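Local coordinates for putative phosphomethylpyrimidine kinase (Bacteroides thetaiotaomicron, PDB 3MBH), which probably phosphorylates pyridoxal using ATP, as a kinase of the ribokinase superfamily, and is captured here with pyridoxal bound, at residues V7-G18 and G35-L46; P242-F251 and L276-S287. All coordinates share one frame; numbering follows the deposited sequence.

Contact 1: residues V7-G18 and G35-L46; sequences VKKIAAVHDLSG and GFQVCPLPTAVL. With PXL (3-hydroxy-5-(hydroxymethyl)-2-methylisonicotinaldehyde), chain G.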
# COMPACT_ATOMS: atom_id res chain seq x y z
N VAL A 7 -5.72 -16.27 13.86
CA VAL A 7 -4.56 -15.48 14.29
C VAL A 7 -3.72 -16.30 15.29
O VAL A 7 -4.21 -16.62 16.35
CB VAL A 7 -4.98 -14.18 15.03
CG1 VAL A 7 -3.73 -13.46 15.63
CG2 VAL A 7 -5.75 -13.25 14.08
N LYS A 8 -2.47 -16.59 14.95
CA LYS A 8 -1.60 -17.39 15.83
C LYS A 8 -1.14 -16.57 17.05
O LYS A 8 -1.07 -15.34 16.99
CB LYS A 8 -0.40 -17.96 15.05
CG LYS A 8 -0.77 -18.69 13.71
CD LYS A 8 -2.00 -19.56 13.85
CE LYS A 8 -2.35 -20.40 12.56
NZ LYS A 8 -3.14 -19.65 11.49
N LYS A 9 -0.88 -17.27 18.16
CA LYS A 9 -0.49 -16.66 19.42
C LYS A 9 0.95 -17.02 19.80
O LYS A 9 1.39 -18.19 19.72
CB LYS A 9 -1.42 -17.09 20.57
CG LYS A 9 -2.92 -16.92 20.38
CD LYS A 9 -3.64 -17.25 21.71
CE LYS A 9 -4.78 -18.17 21.55
NZ LYS A 9 -6.01 -17.57 20.90
N ILE A 10 1.67 -16.01 20.24
CA ILE A 10 3.04 -16.15 20.71
C ILE A 10 3.15 -15.77 22.16
O ILE A 10 2.83 -14.63 22.52
CB ILE A 10 3.97 -15.25 19.88
CG1 ILE A 10 3.83 -15.60 18.40
CG2 ILE A 10 5.41 -15.40 20.37
CD1 ILE A 10 4.55 -14.64 17.44
N ALA A 11 3.60 -16.68 23.01
CA ALA A 11 3.86 -16.32 24.39
C ALA A 11 5.26 -15.64 24.41
O ALA A 11 6.25 -16.25 24.00
CB ALA A 11 3.82 -17.58 25.32
N ALA A 12 5.33 -14.40 24.91
CA ALA A 12 6.51 -13.58 24.92
C ALA A 12 7.05 -13.44 26.34
O ALA A 12 6.45 -12.75 27.18
CB ALA A 12 6.23 -12.20 24.28
N VAL A 13 8.14 -14.14 26.61
CA VAL A 13 8.78 -14.21 27.94
C VAL A 13 9.98 -13.21 27.97
O VAL A 13 11.11 -13.57 27.70
CB VAL A 13 9.20 -15.67 28.31
CG1 VAL A 13 9.61 -15.72 29.80
CG2 VAL A 13 8.06 -16.69 27.94
N HIS A 14 9.64 -11.95 28.26
CA HIS A 14 10.54 -10.85 28.20
C HIS A 14 10.11 -9.88 29.28
O HIS A 14 8.99 -9.95 29.78
CB HIS A 14 10.45 -10.10 26.86
CG HIS A 14 10.81 -10.92 25.66
ND1 HIS A 14 12.03 -10.78 25.03
CD2 HIS A 14 10.10 -11.80 24.92
CE1 HIS A 14 12.08 -11.60 23.99
NE2 HIS A 14 10.93 -12.24 23.90
N ASP A 15 11.01 -8.97 29.62
CA ASP A 15 10.70 -7.88 30.50
C ASP A 15 9.87 -6.75 29.85
O ASP A 15 9.74 -6.63 28.62
CB ASP A 15 11.98 -7.35 31.08
CG ASP A 15 12.79 -6.59 30.06
OD1 ASP A 15 13.65 -7.24 29.36
OD2 ASP A 15 12.48 -5.38 29.87
N LEU A 16 9.27 -5.91 30.71
CA LEU A 16 8.58 -4.69 30.32
C LEU A 16 9.40 -3.53 30.83
O LEU A 16 9.52 -3.35 32.05
CB LEU A 16 7.18 -4.61 30.88
CG LEU A 16 6.27 -3.45 30.36
CD1 LEU A 16 5.84 -3.70 28.89
CD2 LEU A 16 5.05 -3.24 31.21
N SER A 17 9.98 -2.80 29.88
CA SER A 17 10.75 -1.62 30.13
C SER A 17 10.04 -0.37 29.59
O SER A 17 9.68 -0.30 28.44
CB SER A 17 12.13 -1.71 29.46
OG SER A 17 12.99 -2.52 30.19
N GLY A 18 9.93 0.65 30.44
CA GLY A 18 9.31 1.89 30.08
C GLY A 18 9.96 2.66 28.95
O GLY A 18 9.28 3.07 28.03
N GLY A 35 1.16 -9.88 12.23
CA GLY A 35 -0.07 -10.65 12.19
C GLY A 35 -0.29 -11.62 13.32
O GLY A 35 -1.22 -12.41 13.26
N PHE A 36 0.51 -11.53 14.38
CA PHE A 36 0.47 -12.49 15.48
C PHE A 36 0.01 -11.79 16.72
O PHE A 36 0.33 -10.62 16.90
CB PHE A 36 1.84 -13.11 15.69
CG PHE A 36 2.35 -13.78 14.47
CD1 PHE A 36 1.80 -14.99 14.07
CD2 PHE A 36 3.29 -13.16 13.66
CE1 PHE A 36 2.21 -15.58 12.89
CE2 PHE A 36 3.69 -13.74 12.50
CZ PHE A 36 3.16 -14.96 12.11
N GLN A 37 -0.79 -12.47 17.54
CA GLN A 37 -1.11 -11.96 18.87
C GLN A 37 0.04 -12.33 19.84
O GLN A 37 0.45 -13.48 19.88
CB GLN A 37 -2.43 -12.55 19.40
CG GLN A 37 -2.72 -12.04 20.80
CD GLN A 37 -4.04 -12.57 21.36
OE1 GLN A 37 -4.64 -13.45 20.80
NE2 GLN A 37 -4.51 -11.97 22.45
N VAL A 38 0.56 -11.34 20.57
CA VAL A 38 1.62 -11.52 21.52
C VAL A 38 0.99 -11.49 22.91
O VAL A 38 0.24 -10.55 23.27
CB VAL A 38 2.63 -10.41 21.42
CG1 VAL A 38 3.67 -10.52 22.51
CG2 VAL A 38 3.23 -10.37 20.01
N CYS A 39 1.26 -12.54 23.66
CA CYS A 39 0.74 -12.76 25.00
C CYS A 39 1.92 -12.70 25.96
O CYS A 39 2.68 -13.68 26.10
CB CYS A 39 0.06 -14.09 25.10
SG CYS A 39 -1.41 -14.23 24.12
N PRO A 40 2.08 -11.57 26.64
CA PRO A 40 3.25 -11.39 27.50
C PRO A 40 3.23 -12.21 28.80
O PRO A 40 2.19 -12.25 29.50
CB PRO A 40 3.23 -9.90 27.86
CG PRO A 40 1.78 -9.48 27.65
CD PRO A 40 1.23 -10.37 26.57
N LEU A 41 4.36 -12.87 29.06
CA LEU A 41 4.72 -13.46 30.36
C LEU A 41 5.90 -12.63 30.85
O LEU A 41 7.03 -12.94 30.56
CB LEU A 41 5.14 -14.91 30.22
CG LEU A 41 5.41 -15.65 31.55
CD1 LEU A 41 4.16 -15.59 32.44
CD2 LEU A 41 5.85 -17.10 31.24
N PRO A 42 5.63 -11.54 31.58
CA PRO A 42 6.64 -10.56 31.89
C PRO A 42 7.62 -11.04 32.96
O PRO A 42 7.20 -11.62 33.95
CB PRO A 42 5.82 -9.35 32.37
CG PRO A 42 4.56 -9.97 32.95
CD PRO A 42 4.29 -11.14 32.07
N THR A 43 8.92 -10.86 32.71
CA THR A 43 9.99 -11.39 33.56
C THR A 43 10.42 -10.40 34.64
O THR A 43 11.01 -10.80 35.67
CB THR A 43 11.18 -11.77 32.71
OG1 THR A 43 11.64 -10.61 31.99
CG2 THR A 43 10.79 -12.95 31.67
N ALA A 44 10.12 -9.13 34.40
CA ALA A 44 10.58 -8.02 35.23
C ALA A 44 9.89 -6.76 34.74
O ALA A 44 9.46 -6.70 33.60
CB ALA A 44 12.11 -7.82 35.15
N VAL A 45 9.83 -5.76 35.61
CA VAL A 45 9.42 -4.40 35.26
C VAL A 45 10.55 -3.41 35.50
O VAL A 45 11.12 -3.37 36.58
CB VAL A 45 8.17 -3.99 36.02
CG1 VAL A 45 7.84 -2.48 35.79
CG2 VAL A 45 7.04 -4.84 35.47
N LEU A 46 10.89 -2.65 34.48
CA LEU A 46 11.93 -1.64 34.59
C LEU A 46 11.46 -0.30 34.03
O LEU A 46 10.70 -0.26 33.08
CB LEU A 46 13.22 -2.09 33.84
CG LEU A 46 13.91 -3.44 34.20
CD1 LEU A 46 13.26 -4.66 33.49
CD2 LEU A 46 15.41 -3.40 33.80
OP4 PXL G . 17.32 -7.78 24.99
C5A PXL G . 18.06 -6.65 25.42
C5 PXL G . 17.49 -6.18 26.77
C6 PXL G . 16.25 -6.52 27.27
N1 PXL G . 15.84 -6.09 28.47
C2 PXL G . 16.50 -5.26 29.30
C3 PXL G . 17.83 -4.82 28.85
C4 PXL G . 18.33 -5.33 27.56
C4A PXL G . 19.60 -4.93 26.95
O4A PXL G . 20.08 -3.98 27.48
O3 PXL G . 18.65 -4.03 29.58
C2A PXL G . 15.80 -4.86 30.58
O HOH W 1 -5.57 -14.38 18.64
O HOH W 2 -1.50 -15.28 12.77
O HOH W 3 -6.76 -14.63 21.98
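Ile10 and Phe36 meet near the start of two parallel strands, their side chains slanting across each other so that Ile10 CD1 lies 3.6 Å from Phe36 CB. The edge of the phenylalanine ring is taken by Lys8, whose CB sits in the ring plane 3.8 Å from Phe36 CD1. On the face that Ile10 shares, Ala12 CB abuts Val38 CG1 at 3.5 Å, a short step for which a single methyl is well suited. That valine branch stands opposite its own backbone N (chi1 174°), which carries it across to the alanine. Helix 24-33 lies over this face through Leu24, Ile28 and Leu31, completing a beta-alpha-beta crossover of the ribokinase-like fold. Backbone hydrogen bonds join the strands from Lys8 O to Leu41 N; one from Thr43 N to His14 O spans the loops, and a second ladder starts at Leu16, its register shifted by one residue. On the other face, Lys9 and Gln37 run side by side in the same direction, and a water accepts from Lys9 NZ while donating to Gln37 OE1. Where the first ladder ends, Val13 uses both branches: CG2 lies alongside Leu41 CD2 at 4.0 Å, whereas CG1 meets Thr43 CG2 at 3.5 Å, roughly at a right angle. The hydroxyl of Thr43 is bonded to Tyr85 O. Farther along, a carboxylate suits Asp15 because its two oxygens divide the work: OD1 lies 2.6 Å from pyridoxal N1, while OD2 accepts from Ser17 OG at 2.9 Å and is also bonded to Ser23. Leu46 CD2 rests 3.6 Å from the ligand methyl C2A.

Contact 2: residues P242-F251 and L276-S287; sequences PMALDRATQF and LHNLDMPIQMAS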
# COMPACT_ATOMS: atom_id res chain seq x y z
N PRO A 242 17.17 -18.16 5.26
CA PRO A 242 17.92 -17.04 4.69
C PRO A 242 17.00 -15.83 4.42
O PRO A 242 17.44 -14.69 4.58
CB PRO A 242 18.53 -17.63 3.39
CG PRO A 242 17.74 -18.85 3.11
CD PRO A 242 17.23 -19.36 4.42
N MSE A 243 15.73 -16.09 4.07
CA MSE A 243 14.80 -14.99 3.88
C MSE A 243 14.54 -14.25 5.20
O MSE A 243 14.50 -13.02 5.21
CB MSE A 243 13.48 -15.46 3.24
CG MSE A 243 12.40 -14.40 3.26
SE MSE A 243 12.78 -13.06 1.90
CE MSE A 243 12.32 -14.15 0.30
N ALA A 244 14.41 -14.99 6.31
CA ALA A 244 14.24 -14.41 7.66
C ALA A 244 15.41 -13.52 7.99
O ALA A 244 15.23 -12.40 8.45
CB ALA A 244 14.08 -15.50 8.72
N LEU A 245 16.61 -14.02 7.78
CA LEU A 245 17.83 -13.23 7.96
C LEU A 245 17.85 -11.89 7.18
O LEU A 245 18.29 -10.85 7.70
CB LEU A 245 19.06 -14.05 7.54
CG LEU A 245 19.38 -15.33 8.33
CD1 LEU A 245 20.66 -16.06 7.73
CD2 LEU A 245 19.54 -15.06 9.79
N ASP A 246 17.42 -11.93 5.91
CA ASP A 246 17.34 -10.71 5.07
C ASP A 246 16.29 -9.74 5.57
O ASP A 246 16.58 -8.55 5.70
CB ASP A 246 17.08 -11.10 3.61
CG ASP A 246 18.37 -11.60 2.93
OD1 ASP A 246 19.37 -10.85 3.00
OD2 ASP A 246 18.40 -12.70 2.36
N ARG A 247 15.11 -10.25 5.90
CA ARG A 247 14.05 -9.41 6.42
C ARG A 247 14.50 -8.72 7.70
O ARG A 247 14.30 -7.52 7.85
CB ARG A 247 12.78 -10.20 6.65
CG ARG A 247 12.17 -10.70 5.40
CD ARG A 247 10.76 -11.32 5.61
NE ARG A 247 9.77 -10.35 6.02
CZ ARG A 247 8.55 -10.66 6.41
NH1 ARG A 247 8.15 -11.92 6.45
NH2 ARG A 247 7.71 -9.67 6.74
N ALA A 248 15.10 -9.48 8.63
CA ALA A 248 15.53 -8.94 9.95
C ALA A 248 16.64 -7.90 9.80
O ALA A 248 16.52 -6.80 10.34
CB ALA A 248 15.96 -10.04 10.91
N THR A 249 17.65 -8.18 8.99
CA THR A 249 18.76 -7.26 8.84
C THR A 249 18.35 -5.97 8.09
O THR A 249 18.79 -4.88 8.45
CB THR A 249 19.99 -7.96 8.21
OG1 THR A 249 19.63 -8.63 6.99
CG2 THR A 249 20.60 -9.00 9.24
N GLN A 250 17.50 -6.09 7.07
CA GLN A 250 17.07 -4.93 6.32
C GLN A 250 16.18 -4.01 7.14
O GLN A 250 16.31 -2.81 7.06
CB GLN A 250 16.46 -5.35 4.98
CG GLN A 250 17.64 -5.93 4.11
CD GLN A 250 17.23 -6.39 2.75
OE1 GLN A 250 16.37 -5.75 2.12
NE2 GLN A 250 17.81 -7.51 2.27
N PHE A 251 15.34 -4.59 7.98
CA PHE A 251 14.46 -3.83 8.85
C PHE A 251 15.29 -3.04 9.82
O PHE A 251 15.08 -1.85 9.96
CB PHE A 251 13.49 -4.73 9.61
CG PHE A 251 12.50 -4.01 10.44
CD1 PHE A 251 11.49 -3.26 9.85
CD2 PHE A 251 12.55 -4.08 11.83
CE1 PHE A 251 10.55 -2.58 10.65
CE2 PHE A 251 11.61 -3.46 12.61
CZ PHE A 251 10.61 -2.69 12.02
N LEU A 276 8.13 0.75 10.90
CA LEU A 276 7.32 -0.43 11.13
C LEU A 276 6.49 -0.86 9.90
O LEU A 276 6.36 -2.05 9.61
CB LEU A 276 6.42 -0.15 12.34
CG LEU A 276 5.70 -1.26 13.09
CD1 LEU A 276 6.67 -2.32 13.62
CD2 LEU A 276 4.87 -0.61 14.23
N HIS A 277 5.95 0.08 9.15
CA HIS A 277 5.18 -0.30 8.00
C HIS A 277 6.00 -0.84 6.86
O HIS A 277 5.44 -1.24 5.86
CB HIS A 277 4.23 0.84 7.58
CG HIS A 277 3.26 1.18 8.68
ND1 HIS A 277 1.98 0.67 8.73
CD2 HIS A 277 3.42 1.89 9.83
CE1 HIS A 277 1.38 1.10 9.83
NE2 HIS A 277 2.24 1.83 10.53
N ASN A 278 7.33 -0.91 6.98
CA ASN A 278 8.13 -1.54 5.95
C ASN A 278 8.36 -3.01 6.13
O ASN A 278 8.90 -3.65 5.24
CB ASN A 278 9.45 -0.81 5.77
CG ASN A 278 9.24 0.63 5.42
OD1 ASN A 278 8.44 0.96 4.54
ND2 ASN A 278 9.91 1.50 6.13
N LEU A 279 7.87 -3.58 7.22
CA LEU A 279 8.01 -5.04 7.45
C LEU A 279 7.40 -5.88 6.36
O LEU A 279 7.77 -7.01 6.14
CB LEU A 279 7.36 -5.47 8.76
CG LEU A 279 8.15 -5.36 10.02
CD1 LEU A 279 7.25 -5.58 11.24
CD2 LEU A 279 9.30 -6.35 9.94
N ASP A 280 6.44 -5.30 5.68
CA ASP A 280 5.64 -6.00 4.70
C ASP A 280 6.22 -6.19 3.32
O ASP A 280 5.66 -6.94 2.51
CB ASP A 280 4.36 -5.16 4.47
CG ASP A 280 3.19 -5.77 5.13
OD1 ASP A 280 3.31 -7.00 5.35
OD2 ASP A 280 2.18 -5.06 5.41
N MSE A 281 7.26 -5.47 3.02
CA MSE A 281 7.54 -5.17 1.64
C MSE A 281 8.40 -6.23 0.92
O MSE A 281 8.99 -7.08 1.57
CB MSE A 281 8.26 -3.85 1.61
CG MSE A 281 9.64 -4.01 2.06
SE MSE A 281 10.43 -2.28 2.17
CE MSE A 281 10.24 -1.75 0.34
N PRO A 282 8.47 -6.17 -0.42
CA PRO A 282 9.41 -7.01 -1.15
C PRO A 282 10.83 -6.87 -0.61
O PRO A 282 11.25 -5.78 -0.26
CB PRO A 282 9.35 -6.45 -2.58
CG PRO A 282 8.02 -5.80 -2.71
CD PRO A 282 7.67 -5.31 -1.33
N ILE A 283 11.56 -7.96 -0.61
CA ILE A 283 12.93 -7.91 -0.12
C ILE A 283 13.91 -8.50 -1.18
O ILE A 283 13.57 -9.42 -1.96
CB ILE A 283 12.90 -8.55 1.25
CG1 ILE A 283 14.30 -8.85 1.75
CG2 ILE A 283 11.92 -9.77 1.28
CD1 ILE A 283 14.36 -8.69 3.20
N GLN A 284 15.08 -7.90 -1.33
CA GLN A 284 16.07 -8.49 -2.22
C GLN A 284 17.06 -9.17 -1.31
O GLN A 284 17.39 -8.67 -0.25
CB GLN A 284 16.74 -7.48 -3.18
CG GLN A 284 18.13 -7.94 -3.78
CD GLN A 284 18.70 -6.95 -4.80
OE1 GLN A 284 18.08 -5.92 -5.11
NE2 GLN A 284 19.88 -7.27 -5.35
N MSE A 285 17.53 -10.33 -1.72
CA MSE A 285 18.34 -11.12 -0.86
C MSE A 285 19.81 -10.73 -0.84
O MSE A 285 20.42 -10.49 -1.87
CB MSE A 285 18.16 -12.59 -1.19
CG MSE A 285 16.82 -13.10 -0.64
SE MSE A 285 16.72 -15.03 -0.73
CE MSE A 285 16.94 -15.34 1.11
N ALA A 286 20.35 -10.70 0.36
CA ALA A 286 21.76 -10.42 0.61
C ALA A 286 22.47 -11.65 1.27
O ALA A 286 23.67 -11.83 1.12
CB ALA A 286 21.86 -9.21 1.44
N SER A 287 21.74 -12.51 1.93
CA SER A 287 22.31 -13.70 2.56
C SER A 287 22.94 -14.69 1.56
O SER A 287 22.50 -14.84 0.40
CB SER A 287 21.24 -14.39 3.43
OG SER A 287 20.07 -14.59 2.68
O HOH W 4 4.90 -9.14 7.62
O HOH W 5 10.37 -7.47 5.34
O HOH W 6 15.36 -5.01 -0.44
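Asp246 and Ser287 are brought together by their first torsions: the aspartate CG lies opposite its carbonyl carbon (chi1 -78°), turning the carboxylate off the helix toward 276-287, while the serine OG sits between its own N and carbonyl carbon (chi1 51°) and reaches back. OD1 of Asp246 accepts two backbone N-H groups, Ala286 N at 2.8 Å from above the carboxylate plane and Ser287 N at 3.1 Å on the syn lone pair. Ser287 OG donates to Asp246 OD2 across 2.5 Å, again from above the plane. With three donors gathered on it, the group is held against rotation and probably stabilised as the anion. Replacing Asp246 by alanine removes the carboxylate and is likely to leave the N-H groups of Ala286 and Ser287 without this acceptor and the serine hydroxyl free to turn. One helical turn on, Gln250 lies extended and gives NE2 to Gln284 O at 2.8 Å, nearly straight and in its amide plane. Ile283 packs beside these polar groups; its CD1 is 3.7 Å from Arg247 CG, and the two side chains cross at about a right angle. Arg247 bends at chi3 to bring NH2 within 2.7 Å of Leu279 O, while NH1 forms a salt bridge with Asp239. Last, Leu279 CD2 lies over one face of the Phe251 ring, 4.0 Å from its centroid, in a CH-pi contact. Helix 241-257 thus holds, by side-chain hydrogen bonds mostly to backbone groups and by apolar packing, the irregular link into strand 288-290, which joins the main sheet of the ribokinase-like fold beside strand 207-213.

Contact 1 and contact 2 follow one another along the chain, the first closing before the second opens; their centres are about 23 Å apart and their nearest atoms about 8 Å. Helix 24-33 bridges the gap: Ile10, Ala12 and Val38 of contact 1 pack on it, and so do Phe251 and Leu279 of contact 2, at Ile30. Their roles differ. Contact 1 contributes Asp15, Ser17 and Leu46 to the pyridoxal pocket, whereas contact 2 lies away from that pocket and carries His277 and Asp280, which bind zinc in a structure of this protein although none is bound to this chain. Both contacts also touch the second subunit.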